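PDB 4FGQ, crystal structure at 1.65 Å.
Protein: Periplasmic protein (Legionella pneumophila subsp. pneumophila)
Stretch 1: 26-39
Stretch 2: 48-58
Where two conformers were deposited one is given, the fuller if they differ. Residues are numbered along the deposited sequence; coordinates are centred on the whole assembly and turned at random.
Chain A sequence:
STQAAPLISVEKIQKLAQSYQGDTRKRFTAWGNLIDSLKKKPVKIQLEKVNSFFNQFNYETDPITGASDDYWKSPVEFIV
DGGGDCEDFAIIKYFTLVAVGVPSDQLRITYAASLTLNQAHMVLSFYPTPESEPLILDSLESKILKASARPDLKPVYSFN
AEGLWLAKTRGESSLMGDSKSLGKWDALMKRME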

ATOM      1  N   LYS A  26       8.058  16.525   8.891  1.00 18.24           N
ATOM      2  CA  LYS A  26       9.065  15.479   9.045  1.00 18.64           C
ATOM      3  C   LYS A  26       8.665  14.168   8.380  1.00 17.44           C
ATOM      4  O   LYS A  26       9.524  13.456   7.873  1.00 16.58           O
ATOM      5  CB  LYS A  26       9.383  15.222  10.520  1.00 21.14           C
ATOM      6  CG  LYS A  26      10.167  16.336  11.192  1.00 25.22           C
ATOM      7  CD  LYS A  26      10.566  15.933  12.597  1.00 31.42           C
ATOM      8  CE  LYS A  26      11.589  16.891  13.168  1.00 38.06           C
ATOM      9  NZ  LYS A  26      11.264  18.297  12.824  1.00 48.40           N
ATOM     10  N   ARG A  27       7.379  13.830   8.403  1.00 16.30           N
ATOM     11  CA  ARG A  27       6.924  12.595   7.773  1.00 15.10           C
ATOM     12  C   ARG A  27       7.066  12.657   6.253  1.00 15.55           C
ATOM     13  O   ARG A  27       7.465  11.677   5.622  1.00 14.65           O
ATOM     14  CB  ARG A  27       5.479  12.248   8.168  1.00 16.36           C
ATOM     15  CG  ARG A  27       5.342  11.759   9.607  1.00 17.57           C
ATOM     16  CD  ARG A  27       3.990  11.078   9.886  1.00 20.81           C
ATOM     17  NE  ARG A  27       2.819  11.938   9.676  1.00 18.18           N
ATOM     18  CZ  ARG A  27       2.339  12.811  10.557  1.00 21.35           C
ATOM     19  NH1 ARG A  27       2.933  12.988  11.736  1.00 19.32           N
ATOM     20  NH2 ARG A  27       1.260  13.523  10.253  1.00 21.16           N
ATOM     21  N   PHE A  28       6.722  13.800   5.665  1.00 14.02           N
ATOM     22  CA  PHE A  28       6.892  13.975   4.223  1.00 16.21           C
ATOM     23  C   PHE A  28       8.362  13.855   3.834  1.00 16.06           C
ATOM     24  O   PHE A  28       8.714  13.132   2.899  1.00 15.08           O
ATOM     25  CB  PHE A  28       6.311  15.313   3.744  1.00 15.64           C
ATOM     26  CG  PHE A  28       4.823  15.275   3.505  1.00 16.78           C
ATOM     27  CD1 PHE A  28       4.300  14.584   2.420  1.00 18.10           C
ATOM     28  CD2 PHE A  28       3.950  15.924   4.364  1.00 19.20           C
ATOM     29  CE1 PHE A  28       2.928  14.545   2.194  1.00 20.25           C
ATOM     30  CE2 PHE A  28       2.583  15.888   4.146  1.00 15.47           C
ATOM     31  CZ  PHE A  28       2.068  15.202   3.064  1.00 18.53           C
ATOM     32  N   THR A  29       9.226  14.544   4.567  1.00 15.99           N
ATOM     33  CA  THR A  29      10.658  14.495   4.274  1.00 16.79           C
ATOM     34  C   THR A  29      11.203  13.078   4.395  1.00 16.63           C
ATOM     35  O   THR A  29      12.017  12.637   3.574  1.00 15.25           O
ATOM     36  CB  THR A  29      11.442  15.440   5.196  1.00 15.62           C
ATOM     37  OG1 THR A  29      11.038  16.791   4.929  1.00 20.92           O
ATOM     38  CG2 THR A  29      12.942  15.305   4.959  1.00 20.99           C
ATOM     39  N   ALA A  30      10.733  12.354   5.406  1.00 14.96           N
ATOM     40  CA  ALA A  30      11.158  10.976   5.619  1.00 15.45           C
ATOM     41  C   ALA A  30      10.712  10.049   4.493  1.00 15.16           C
ATOM     42  O   ALA A  30      11.454   9.150   4.091  1.00 16.59           O
ATOM     43  CB  ALA A  30      10.642  10.476   6.963  1.00 17.35           C
ATOM     44  N   TRP A  31       9.500  10.274   3.994  1.00 12.19           N
ATOM     45  CA  TRP A  31       8.947   9.511   2.876  1.00 11.17           C
ATOM     46  C   TRP A  31       9.788   9.754   1.619  1.00 13.16           C
ATOM     47  O   TRP A  31      10.141   8.810   0.901  1.00 16.38           O
ATOM     48  CB  TRP A  31       7.504   9.955   2.652  1.00 13.19           C
ATOM     49  CG  TRP A  31       6.742   9.220   1.606  1.00 13.05           C
ATOM     50  CD1 TRP A  31       6.972   7.958   1.131  1.00 12.87           C
ATOM     51  CD2 TRP A  31       5.596   9.713   0.908  1.00 13.36           C
ATOM     52  NE1 TRP A  31       6.034   7.642   0.163  1.00 13.33           N
ATOM     53  CE2 TRP A  31       5.185   8.702   0.015  1.00 14.67           C
ATOM     54  CE3 TRP A  31       4.885  10.917   0.950  1.00 16.13           C
ATOM     55  CZ2 TRP A  31       4.084   8.864  -0.828  1.00 17.42           C
ATOM     56  CZ3 TRP A  31       3.793  11.071   0.109  1.00 16.13           C
ATOM     57  CH2 TRP A  31       3.406  10.053  -0.763  1.00 16.96           C
ATOM     58  N   GLY A  32      10.093  11.017   1.353  1.00 13.98           N
ATOM     59  CA  GLY A  32      10.926  11.368   0.212  1.00 15.57           C
ATOM     60  C   GLY A  32      12.318  10.771   0.333  1.00 16.37           C
ATOM     61  O   GLY A  32      12.859  10.247  -0.645  1.00 17.87           O
ATOM     62  N   ASN A  33      12.908  10.852   1.528  1.00 14.86           N
ATOM     63  CA  ASN A  33      14.233  10.276   1.744  1.00 18.50           C
ATOM     64  C   ASN A  33      14.210   8.756   1.560  1.00 19.23           C
ATOM     65  O   ASN A  33      15.154   8.183   1.010  1.00 17.32           O
ATOM     66  CB  ASN A  33      14.798  10.657   3.116  1.00 19.01           C
ATOM     67  CG  ASN A  33      15.148  12.137   3.218  1.00 27.16           C
ATOM     68  OD1 ASN A  33      15.287  12.826   2.207  1.00 32.89           O
ATOM     69  ND2 ASN A  33      15.308  12.626   4.445  1.00 31.47           N
ATOM     70  N   LEU A  34      13.126   8.109   2.001  1.00 15.91           N
ATOM     71  CA  LEU A  34      12.955   6.667   1.810  1.00 14.41           C
ATOM     72  C   LEU A  34      13.000   6.317   0.332  1.00 15.68           C
ATOM     73  O   LEU A  34      13.748   5.415  -0.091  1.00 15.80           O
ATOM     74  CB  LEU A  34      11.617   6.201   2.407  1.00 12.25           C
ATOM     75  CG  LEU A  34      11.213   4.743   2.150  1.00 14.82           C
ATOM     76  CD1 LEU A  34      11.976   3.817   3.068  1.00 17.61           C
ATOM     77  CD2 LEU A  34       9.713   4.553   2.332  1.00 15.26           C
ATOM     78  N   ILE A  35      12.204   7.026  -0.464  1.00 12.48           N
ATOM     79  CA  ILE A  35      12.155   6.753  -1.906  1.00 12.35           C
ATOM     80  C   ILE A  35      13.529   6.953  -2.540  1.00 17.35           C
ATOM     81  O   ILE A  35      13.995   6.090  -3.280  1.00 17.19           O
ATOM     82  CB  ILE A  35      11.095   7.608  -2.621  1.00 15.53           C
ATOM     83  CG1 ILE A  35       9.693   7.159  -2.186  1.00 16.51           C
ATOM     84  CG2 ILE A  35      11.225   7.468  -4.129  1.00 17.64           C
ATOM     85  CD1 ILE A  35       8.589   8.115  -2.574  1.00 17.99           C
ATOM     86  N   ASP A  36      14.192   8.063  -2.223  1.00 17.60           N
ATOM     87  CA  ASP A  36      15.525   8.313  -2.766  1.00 21.14           C
ATOM     88  C   ASP A  36      16.513   7.208  -2.397  1.00 21.40           C
ATOM     89  O   ASP A  36      17.330   6.787  -3.226  1.00 25.56           O
ATOM     90  CB  ASP A  36      16.063   9.662  -2.279  1.00 26.65           C
ATOM     91  CG  ASP A  36      15.770  10.796  -3.247  1.00 43.56           C
ATOM     92  OD1 ASP A  36      15.467  10.512  -4.426  1.00 49.01           O
ATOM     93  OD2 ASP A  36      15.861  11.971  -2.829  1.00 48.85           O
ATOM     94  N   SER A  37      16.428   6.739  -1.155  1.00 17.20           N
ATOM     95  CA  SER A  37      17.391   5.783  -0.611  1.00 19.03           C
ATOM     96  C   SER A  37      17.214   4.386  -1.191  1.00 19.83           C
ATOM     97  O   SER A  37      18.148   3.586  -1.181  1.00 20.64           O
ATOM     98  CB  SER A  37      17.295   5.719   0.916  1.00 19.51           C
ATOM     99  OG  SER A  37      16.202   4.923   1.345  1.00 22.88           O
ATOM    100  N   LEU A  38      16.019   4.095  -1.694  1.00 15.52           N
ATOM    101  CA  LEU A  38      15.713   2.741  -2.165  1.00 13.54           C
ATOM    102  C   LEU A  38      15.835   2.551  -3.673  1.00 12.94           C
ATOM    103  O   LEU A  38      15.803   1.425  -4.155  1.00 14.04           O
ATOM    104  CB  LEU A  38      14.318   2.300  -1.709  1.00 15.17           C
ATOM    105  CG  LEU A  38      14.169   2.082  -0.205  1.00 16.23           C
ATOM    106  CD1 LEU A  38      12.724   1.701   0.105  1.00 14.09           C
ATOM    107  CD2 LEU A  38      15.125   1.005   0.262  1.00 21.92           C
ATOM    108  N   LYS A  39      15.973   3.635  -4.425  1.00 13.35           N
ATOM    109  CA  LYS A  39      16.231   3.504  -5.854  1.00 15.45           C
ATOM    110  C   LYS A  39      17.515   2.709  -6.091  1.00 19.07           C
ATOM    111  O   LYS A  39      18.522   2.938  -5.418  1.00 19.16           O
ATOM    112  CB  LYS A  39      16.306   4.881  -6.515  1.00 17.21           C
ATOM    113  CG  LYS A  39      14.957   5.601  -6.537  1.00 19.24           C
ATOM    114  CD  LYS A  39      15.065   6.959  -7.216  1.00 30.66           C
ATOM    115  CE  LYS A  39      13.705   7.647  -7.274  1.00 33.60           C
ATOM    116  NZ  LYS A  39      13.795   9.054  -7.765  1.00 37.98           N
TER
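Stretch 2 (48-58) EKVNSFFNQFN

How does the second stretch lie on the first? From Glu48 it runs as a helix, then leaves helical form by Gln56 and is extended at Asn58. Its axis is nearly antiparallel to that of helix 26-38, the N-to-C directions differing by 168° and the axes approaching to 10.9 Å. The backbones come nearest at Leu34 and Val50, with CA atoms 7.7 Å apart.

What fills the middle of the groove? The CA-to-CB bond of Phe53 (chi1 t) points toward the first helix, and its ring packs against Ala30 and Leu34. Ala30 CB meets the ring's edge, 3.9 Å from Phe53 CZ; Leu34 CD2 covers one face, 3.6 Å from Phe53 CD2, in a CH-pi contact. That same Leu34 CD2 lies 4.2 Å from Phe54 CE2, so the leucine is a bump set between two phenylalanines.

Where does Phe54 go? Its CB leaves sideways, but the ring's end comes nearer and presents its edge to the face of Trp31, with Phe54 CZ 3.6 Å from Trp31 CD1 and planes at 77°.

What closes the two ends? Leu38 CD1 packs 3.6 Å from Val50 CG2, while Leu38 CD2 touches Lys49 CD at 3.8 Å. At the other end, Arg27 CD rests 3.7 Å from Phe57 CE2. No hydrogen bond joins the stretches; shape carries the contact.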

ATOM      1  N   GLU A  48      11.168  -4.909   1.722  1.00  8.79           N
ATOM      2  CA  GLU A  48      11.298  -4.940   3.177  1.00 11.05           C
ATOM      3  C   GLU A  48      11.255  -3.556   3.811  1.00 12.62           C
ATOM      4  O   GLU A  48      10.578  -3.343   4.819  1.00 11.22           O
ATOM      5  CB  GLU A  48      12.581  -5.660   3.575  1.00 12.22           C
ATOM      6  CG  GLU A  48      12.522  -7.154   3.370  1.00 14.00           C
ATOM      7  CD  GLU A  48      13.812  -7.841   3.750  1.00 24.51           C
ATOM      8  OE1 GLU A  48      14.820  -7.135   4.011  1.00 25.57           O
ATOM      9  OE2 GLU A  48      13.822  -9.093   3.774  1.00 23.93           O
ATOM     10  N   LYS A  49      11.960  -2.611   3.212  1.00  9.80           N
ATOM     11  CA  LYS A  49      12.063  -1.287   3.812  1.00  9.41           C
ATOM     12  C   LYS A  49      10.818  -0.423   3.583  1.00 12.43           C
ATOM     13  O   LYS A  49      10.437   0.352   4.458  1.00 10.25           O
ATOM     14  CB  LYS A  49      13.362  -0.592   3.380  1.00 12.99           C
ATOM     15  CG  LYS A  49      14.583  -1.267   3.977  1.00 12.82           C
ATOM     16  CD  LYS A  49      15.879  -0.543   3.624  1.00 17.20           C
ATOM     17  CE  LYS A  49      17.078  -1.274   4.228  1.00 20.50           C
ATOM     18  NZ  LYS A  49      18.389  -0.637   3.886  1.00 21.41           N
ATOM     19  N   VAL A  50      10.147  -0.566   2.440  1.00 10.80           N
ATOM     20  CA  VAL A  50       8.872   0.126   2.274  1.00  9.60           C
ATOM     21  C   VAL A  50       7.865  -0.462   3.260  1.00 11.61           C
ATOM     22  O   VAL A  50       7.108   0.264   3.929  1.00 10.57           O
ATOM     23  CB  VAL A  50       8.352   0.026   0.827  1.00 10.43           C
ATOM     24  CG1 VAL A  50       6.928   0.616   0.724  1.00 11.80           C
ATOM     25  CG2 VAL A  50       9.298   0.767  -0.097  1.00 12.15           C
ATOM     26  N   ASN A  51       7.879  -1.784   3.382  1.00 12.02           N
ATOM     27  CA  ASN A  51       6.967  -2.458   4.318  1.00 11.01           C
ATOM     28  C   ASN A  51       7.181  -1.977   5.757  1.00 12.25           C
ATOM     29  O   ASN A  51       6.234  -1.553   6.428  1.00 11.42           O
ATOM     30  CB  ASN A  51       7.146  -3.977   4.225  1.00 10.07           C
ATOM     31  CG  ASN A  51       5.964  -4.746   4.775  1.00 12.65           C
ATOM     32  OD1 ASN A  51       4.799  -4.411   4.508  1.00 14.11           O
ATOM     33  ND2 ASN A  51       6.258  -5.801   5.547  1.00 11.26           N
ATOM     34  N   SER A  52       8.425  -2.025   6.223  1.00  9.11           N
ATOM     35  CA  SER A  52       8.738  -1.668   7.611  1.00 11.11           C
ATOM     36  C   SER A  52       8.566  -0.174   7.895  1.00 10.10           C
ATOM     37  O   SER A  52       8.139   0.216   8.998  1.00 12.71           O
ATOM     38  CB  SER A  52      10.138  -2.164   8.001  1.00 12.65           C
ATOM     39  OG  SER A  52      11.171  -1.495   7.283  1.00 11.24           O
ATOM     40  N   PHE A  53       8.878   0.666   6.906  1.00  8.95           N
ATOM     41  CA  PHE A  53       8.702   2.109   7.072  1.00 11.52           C
ATOM     42  C   PHE A  53       7.247   2.418   7.357  1.00  9.10           C
ATOM     43  O   PHE A  53       6.932   3.121   8.316  1.00 12.78           O
ATOM     44  CB  PHE A  53       9.142   2.883   5.817  1.00 10.06           C
ATOM     45  CG  PHE A  53       9.004   4.385   5.958  1.00 13.78           C
ATOM     46  CD1 PHE A  53       9.981   5.127   6.592  1.00 18.61           C
ATOM     47  CD2 PHE A  53       7.896   5.045   5.445  1.00 12.54           C
ATOM     48  CE1 PHE A  53       9.851   6.512   6.723  1.00 19.79           C
ATOM     49  CE2 PHE A  53       7.758   6.419   5.577  1.00 15.16           C
ATOM     50  CZ  PHE A  53       8.736   7.155   6.214  1.00 15.30           C
ATOM     51  N   PHE A  54       6.357   1.904   6.520  1.00  7.65           N
ATOM     52  CA  PHE A  54       4.946   2.238   6.712  1.00  9.12           C
ATOM     53  C   PHE A  54       4.298   1.493   7.858  1.00 11.06           C
ATOM     54  O   PHE A  54       3.325   1.982   8.423  1.00 12.66           O
ATOM     55  CB  PHE A  54       4.175   2.107   5.394  1.00 10.14           C
ATOM     56  CG  PHE A  54       4.500   3.215   4.449  1.00 10.59           C
ATOM     57  CD1 PHE A  54       4.200   4.519   4.797  1.00 13.33           C
ATOM     58  CD2 PHE A  54       5.199   2.980   3.274  1.00 13.62           C
ATOM     59  CE1 PHE A  54       4.531   5.578   3.971  1.00 14.28           C
ATOM     60  CE2 PHE A  54       5.531   4.045   2.433  1.00 14.70           C
ATOM     61  CZ  PHE A  54       5.193   5.342   2.787  1.00 16.03           C
ATOM     62  N   ASN A  55       4.851   0.344   8.243  1.00  9.76           N
ATOM     63  CA  ASN A  55       4.216  -0.420   9.321  1.00 14.21           C
ATOM     64  C   ASN A  55       4.299   0.237  10.689  1.00 16.46           C
ATOM     65  O   ASN A  55       3.594  -0.177  11.611  1.00 19.20           O
ATOM     66  CB  ASN A  55       4.715  -1.864   9.376  1.00 12.23           C
ATOM     67  CG  ASN A  55       3.987  -2.750   8.400  1.00 13.18           C
ATOM     68  OD1 ASN A  55       2.932  -2.369   7.884  1.00 14.69           O
ATOM     69  ND2 ASN A  55       4.541  -3.928   8.122  1.00 13.75           N
ATOM     70  N   GLN A  56       5.132   1.271  10.796  1.00 13.06           N
ATOM     71  CA  GLN A  56       5.302   2.062  12.023  1.00 12.88           C
ATOM     72  C   GLN A  56       4.199   3.104  12.230  1.00 15.17           C
ATOM     73  O   GLN A  56       4.143   3.719  13.284  1.00 15.49           O
ATOM     74  CB  GLN A  56       6.635   2.844  11.976  1.00 19.17           C
ATOM     75  CG  GLN A  56       6.506   4.152  11.143  1.00 17.96           C
ATOM     76  CD  GLN A  56       7.691   5.070  11.204  1.00 28.60           C
ATOM     77  OE1 GLN A  56       8.025   5.610  12.264  1.00 33.53           O
ATOM     78  NE2 GLN A  56       8.322   5.291  10.057  1.00 26.10           N
ATOM     79  N   PHE A  57       3.364   3.351  11.221  1.00 11.00           N
ATOM     80  CA  PHE A  57       2.347   4.414  11.311  1.00 11.86           C
ATOM     81  C   PHE A  57       1.118   3.967  12.126  1.00 10.83           C
ATOM     82  O   PHE A  57       1.004   2.802  12.504  1.00 14.93           O
ATOM     83  CB  PHE A  57       1.904   4.852   9.897  1.00 14.69           C
ATOM     84  CG  PHE A  57       2.890   5.748   9.174  1.00 17.02           C
ATOM     85  CD1 PHE A  57       4.137   5.290   8.802  1.00 13.84           C
ATOM     86  CD2 PHE A  57       2.525   7.032   8.804  1.00 22.15           C
ATOM     87  CE1 PHE A  57       5.036   6.121   8.133  1.00 16.97           C
ATOM     88  CE2 PHE A  57       3.406   7.861   8.128  1.00 28.26           C
ATOM     89  CZ  PHE A  57       4.668   7.397   7.789  1.00 24.98           C
ATOM     90  N   ASN A  58       0.211   4.902  12.414  1.00 12.13           N
ATOM     91  CA  ASN A  58      -1.006   4.611  13.171  0.53 14.78           C
ATOM     92  C   ASN A  58      -1.964   3.723  12.384  1.00 15.00           C
ATOM     93  O   ASN A  58      -2.334   4.056  11.259  1.00 16.78           O
ATOM     94  CB  ASN A  58      -1.726   5.916  13.528  0.53 17.31           C
ATOM     95  CG  ASN A  58      -1.023   6.689  14.621  0.53 19.68           C
ATOM     96  OD1 ASN A  58      -0.515   6.103  15.571  0.53 25.30           O
ATOM     97  ND2 ASN A  58      -0.999   8.013  14.498  0.53 27.57           N
TER